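Local coordinates for fatty acid amide hydrolase (Candida albicans, PDB 6KVR), which probably hydrolyses monocarboxylic acid amides to the carboxylate and ammonium, as an enzyme of the amidase signature family, at residues A[107-118]-A[239-247]. Numbering follows the deposited sequence.
Sequences FAHRATLAHQFT and AIVGYGGSA
Arg110 and Tyr243 carry a buried packing of one helix against the end of another, in which helix 100-118 lies across the C-terminal end of helix 235-243 and the glycine turn leading to strand 248-253. The short helical segments cross at 123°, their axes 9.6 Å apart at closest approach. Extended from CG to NE, Arg110 lays the edge of its guanidinium against the carbonyl just ahead of the glycine turn: NE donates to Tyr243 O over 2.8 Å in the carbonyl plane, on a lone pair, while NH2 reaches the same oxygen from above that plane. A salt bridge from NH1 to Asp83 should help fix the group's rotation and balance its buried charge.

The Tyr243 ring, its CG swung away from the backbone N (chi1 -165°), enters a hole formed by Arg110, Leu113, Ala114 and Phe117. Ala114 CA makes a CH-pi contact over one face, and Ala114 CB lies 3.5 Å from Tyr243 CD2. Gly245 has no beta carbon to crowd Ala111 CA and Ala114 CB, and the backbones approach to 3.9 Å between Ala111 CA and Gly245 CA. Farther along, Phe107 CZ meets Ala247 CB at 3.8 Å, and at the other end Thr118 touches Ala239.

Gly244, with positive phi, and the bonds Gly245 N to Ile240 O and Gly244 N to Val241 O make this turn a Schellman motif, here with an arginine held on the carbonyl just before its glycine, joining helix to central-sheet strand in the amidase signature fold.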
loop_
_atom_site.group_PDB
_atom_site.type_symbol
_atom_site.label_atom_id
_atom_site.label_comp_id
_atom_site.label_asym_id
_atom_site.label_seq_id
_atom_site.Cartn_x
_atom_site.Cartn_y
_atom_site.Cartn_z
ATOM N N PHE A 107 28.828 -12.418 -22.462
ATOM C CA PHE A 107 28.284 -11.213 -21.850
ATOM C C PHE A 107 29.363 -10.425 -21.118
ATOM O O PHE A 107 29.396 -9.189 -21.188
ATOM C CB PHE A 107 27.138 -11.588 -20.904
ATOM C CG PHE A 107 25.845 -11.843 -21.612
ATOM C CD1 PHE A 107 25.075 -10.785 -22.067
ATOM C CD2 PHE A 107 25.408 -13.140 -21.843
ATOM C CE1 PHE A 107 23.896 -11.014 -22.732
ATOM C CE2 PHE A 107 24.230 -13.379 -22.513
ATOM C CZ PHE A 107 23.465 -12.314 -22.954
ATOM N N ALA A 108 30.269 -11.121 -20.431
ATOM C CA ALA A 108 31.346 -10.434 -19.725
ATOM C C ALA A 108 32.212 -9.630 -20.692
ATOM O O ALA A 108 32.571 -8.472 -20.418
ATOM C CB ALA A 108 32.194 -11.453 -18.959
ATOM N N HIS A 109 32.581 -10.248 -21.824
ATOM C CA HIS A 109 33.276 -9.536 -22.888
ATOM C C HIS A 109 32.457 -8.339 -23.365
ATOM O O HIS A 109 32.957 -7.210 -23.416
ATOM C CB HIS A 109 33.552 -10.513 -24.042
ATOM C CG HIS A 109 34.515 -10.004 -25.073
ATOM N ND1 HIS A 109 35.036 -10.816 -26.061
ATOM C CD2 HIS A 109 35.040 -8.772 -25.282
ATOM C CE1 HIS A 109 35.846 -10.106 -26.827
ATOM N NE2 HIS A 109 35.870 -8.866 -26.374
ATOM N N ARG A 110 31.179 -8.564 -23.695
ATOM C CA ARG A 110 30.366 -7.474 -24.224
ATOM C C ARG A 110 30.169 -6.363 -23.192
ATOM O O ARG A 110 30.076 -5.186 -23.569
ATOM C CB ARG A 110 29.021 -8.015 -24.722
ATOM C CG ARG A 110 28.292 -7.084 -25.703
ATOM C CD ARG A 110 27.228 -7.812 -26.541
ATOM N NE ARG A 110 26.329 -6.876 -27.215
ATOM C CZ ARG A 110 25.500 -7.190 -28.206
ATOM N NH1 ARG A 110 25.433 -8.419 -28.696
ATOM N NH2 ARG A 110 24.722 -6.246 -28.728
ATOM N N ALA A 111 30.147 -6.707 -21.893
ATOM C CA ALA A 111 29.979 -5.689 -20.854
ATOM C C ALA A 111 31.241 -4.855 -20.686
ATOM O O ALA A 111 31.160 -3.651 -20.407
ATOM C CB ALA A 111 29.580 -6.341 -19.525
ATOM N N THR A 112 32.420 -5.467 -20.847
ATOM C CA THR A 112 33.660 -4.692 -20.762
ATOM C C THR A 112 33.748 -3.688 -21.904
ATOM O O THR A 112 34.153 -2.533 -21.702
ATOM C CB THR A 112 34.879 -5.623 -20.781
ATOM O OG1 THR A 112 34.735 -6.625 -19.767
ATOM C CG2 THR A 112 36.155 -4.848 -20.517
ATOM N N LEU A 113 33.368 -4.113 -23.113
ATOM C CA LEU A 113 33.270 -3.177 -24.227
ATOM C C LEU A 113 32.279 -2.059 -23.910
ATOM O O LEU A 113 32.593 -0.873 -24.077
ATOM C CB LEU A 113 32.887 -3.930 -25.505
ATOM C CG LEU A 113 34.010 -4.870 -25.981
ATOM C CD1 LEU A 113 33.501 -5.874 -27.014
ATOM C CD2 LEU A 113 35.236 -4.100 -26.494
ATOM N N ALA A 114 31.096 -2.418 -23.390
ATOM C CA ALA A 114 30.109 -1.406 -23.003
ATOM C C ALA A 114 30.716 -0.346 -22.078
ATOM O O ALA A 114 30.566 0.862 -22.314
ATOM C CB ALA A 114 28.904 -2.075 -22.337
ATOM N N HIS A 115 31.427 -0.783 -21.030
ATOM C CA HIS A 115 32.060 0.163 -20.111
ATOM C C HIS A 115 33.103 1.031 -20.806
ATOM O O HIS A 115 33.197 2.233 -20.533
ATOM C CB HIS A 115 32.717 -0.570 -18.940
ATOM C CG HIS A 115 33.360 0.359 -17.955
ATOM N ND1 HIS A 115 32.635 1.255 -17.197
ATOM C CD2 HIS A 115 34.657 0.567 -17.637
ATOM C CE1 HIS A 115 33.455 1.950 -16.429
ATOM N NE2 HIS A 115 34.690 1.557 -16.681
ATOM N N GLN A 116 33.920 0.433 -21.678
ATOM C CA GLN A 116 34.984 1.189 -22.340
ATOM C C GLN A 116 34.422 2.330 -23.181
ATOM O O GLN A 116 35.038 3.396 -23.282
ATOM C CB GLN A 116 35.830 0.249 -23.204
ATOM C CG GLN A 116 37.307 0.556 -23.152
ATOM C CD GLN A 116 38.077 -0.042 -24.320
ATOM O OE1 GLN A 116 37.682 -1.060 -24.889
ATOM N NE2 GLN A 116 39.172 0.605 -24.690
ATOM N N PHE A 117 33.232 2.149 -23.747
ATOM C CA PHE A 117 32.609 3.191 -24.549
ATOM C C PHE A 117 31.664 4.083 -23.742
ATOM O O PHE A 117 31.693 5.304 -23.910
ATOM C CB PHE A 117 31.855 2.559 -25.719
ATOM C CG PHE A 117 32.754 2.105 -26.847
ATOM C CD1 PHE A 117 33.132 2.990 -27.854
ATOM C CD2 PHE A 117 33.223 0.796 -26.902
ATOM C CE1 PHE A 117 33.957 2.571 -28.903
ATOM C CE2 PHE A 117 34.038 0.373 -27.933
ATOM C CZ PHE A 117 34.410 1.262 -28.937
ATOM N N THR A 118 30.815 3.514 -22.872
ATOM C CA THR A 118 29.781 4.310 -22.226
ATOM C C THR A 118 30.085 4.718 -20.785
ATOM O O THR A 118 29.406 5.616 -20.273
ATOM C CB THR A 118 28.450 3.558 -22.239
ATOM O OG1 THR A 118 28.582 2.366 -21.453
ATOM C CG2 THR A 118 28.042 3.216 -23.674
ATOM N N ALA A 239 22.534 2.008 -20.399
ATOM C CA ALA A 239 23.661 1.875 -21.312
ATOM C C ALA A 239 23.994 0.406 -21.556
ATOM O O ALA A 239 24.121 -0.025 -22.707
ATOM C CB ALA A 239 24.878 2.626 -20.766
ATOM N N ILE A 240 24.123 -0.387 -20.487
ATOM C CA ILE A 240 24.636 -1.746 -20.654
ATOM C C ILE A 240 23.581 -2.650 -21.287
ATOM O O ILE A 240 23.904 -3.526 -22.091
ATOM C CB ILE A 240 25.154 -2.312 -19.316
ATOM C CG1 ILE A 240 25.875 -3.635 -19.548
ATOM C CG2 ILE A 240 24.008 -2.571 -18.332
ATOM C CD1 ILE A 240 26.605 -4.147 -18.313
ATOM N N VAL A 241 22.309 -2.463 -20.939
ATOM C CA VAL A 241 21.266 -3.260 -21.574
ATOM C C VAL A 241 21.122 -2.859 -23.040
ATOM O O VAL A 241 21.124 -3.714 -23.930
ATOM C CB VAL A 241 19.940 -3.136 -20.792
ATOM C CG1 VAL A 241 18.794 -3.845 -21.515
ATOM C CG2 VAL A 241 20.101 -3.705 -19.380
ATOM N N GLY A 242 21.050 -1.548 -23.319
ATOM C CA GLY A 242 20.968 -1.088 -24.703
ATOM C C GLY A 242 22.119 -1.564 -25.576
ATOM O O GLY A 242 21.940 -1.809 -26.769
ATOM N N TYR A 243 23.309 -1.701 -24.998
ATOM C CA TYR A 243 24.470 -2.250 -25.680
ATOM C C TYR A 243 24.462 -3.774 -25.743
ATOM O O TYR A 243 25.234 -4.342 -26.520
ATOM C CB TYR A 243 25.742 -1.790 -24.969
ATOM C CG TYR A 243 27.038 -1.973 -25.743
ATOM C CD1 TYR A 243 27.478 -1.004 -26.639
ATOM C CD2 TYR A 243 27.843 -3.088 -25.547
ATOM C CE1 TYR A 243 28.673 -1.153 -27.339
ATOM C CE2 TYR A 243 29.054 -3.242 -26.246
ATOM C CZ TYR A 243 29.457 -2.275 -27.133
ATOM O OH TYR A 243 30.641 -2.427 -27.822
ATOM N N GLY A 244 23.640 -4.447 -24.941
ATOM C CA GLY A 244 23.684 -5.895 -24.861
ATOM C C GLY A 244 24.728 -6.450 -23.917
ATOM O O GLY A 244 24.991 -7.659 -23.947
ATOM N N GLY A 245 25.330 -5.608 -23.078
ATOM C CA GLY A 245 26.335 -6.061 -22.134
ATOM C C GLY A 245 25.808 -6.947 -21.023
ATOM O O GLY A 245 26.615 -7.528 -20.287
ATOM N N SER A 246 24.491 -7.054 -20.873
ATOM C CA SER A 246 23.906 -8.050 -19.992
ATOM C C SER A 246 22.576 -8.478 -20.597
ATOM O O SER A 246 22.047 -7.824 -21.497
ATOM C CB SER A 246 23.724 -7.513 -18.561
ATOM O OG SER A 246 22.730 -6.509 -18.520
ATOM N N ALA A 247 22.020 -9.569 -20.071
ATOM C CA ALA A 247 20.767 -10.100 -20.599
ATOM C C ALA A 247 19.533 -9.436 -19.986
ATOM O O ALA A 247 18.505 -9.282 -20.666
ATOM C CB ALA A 247 20.711 -11.616 -20.367
#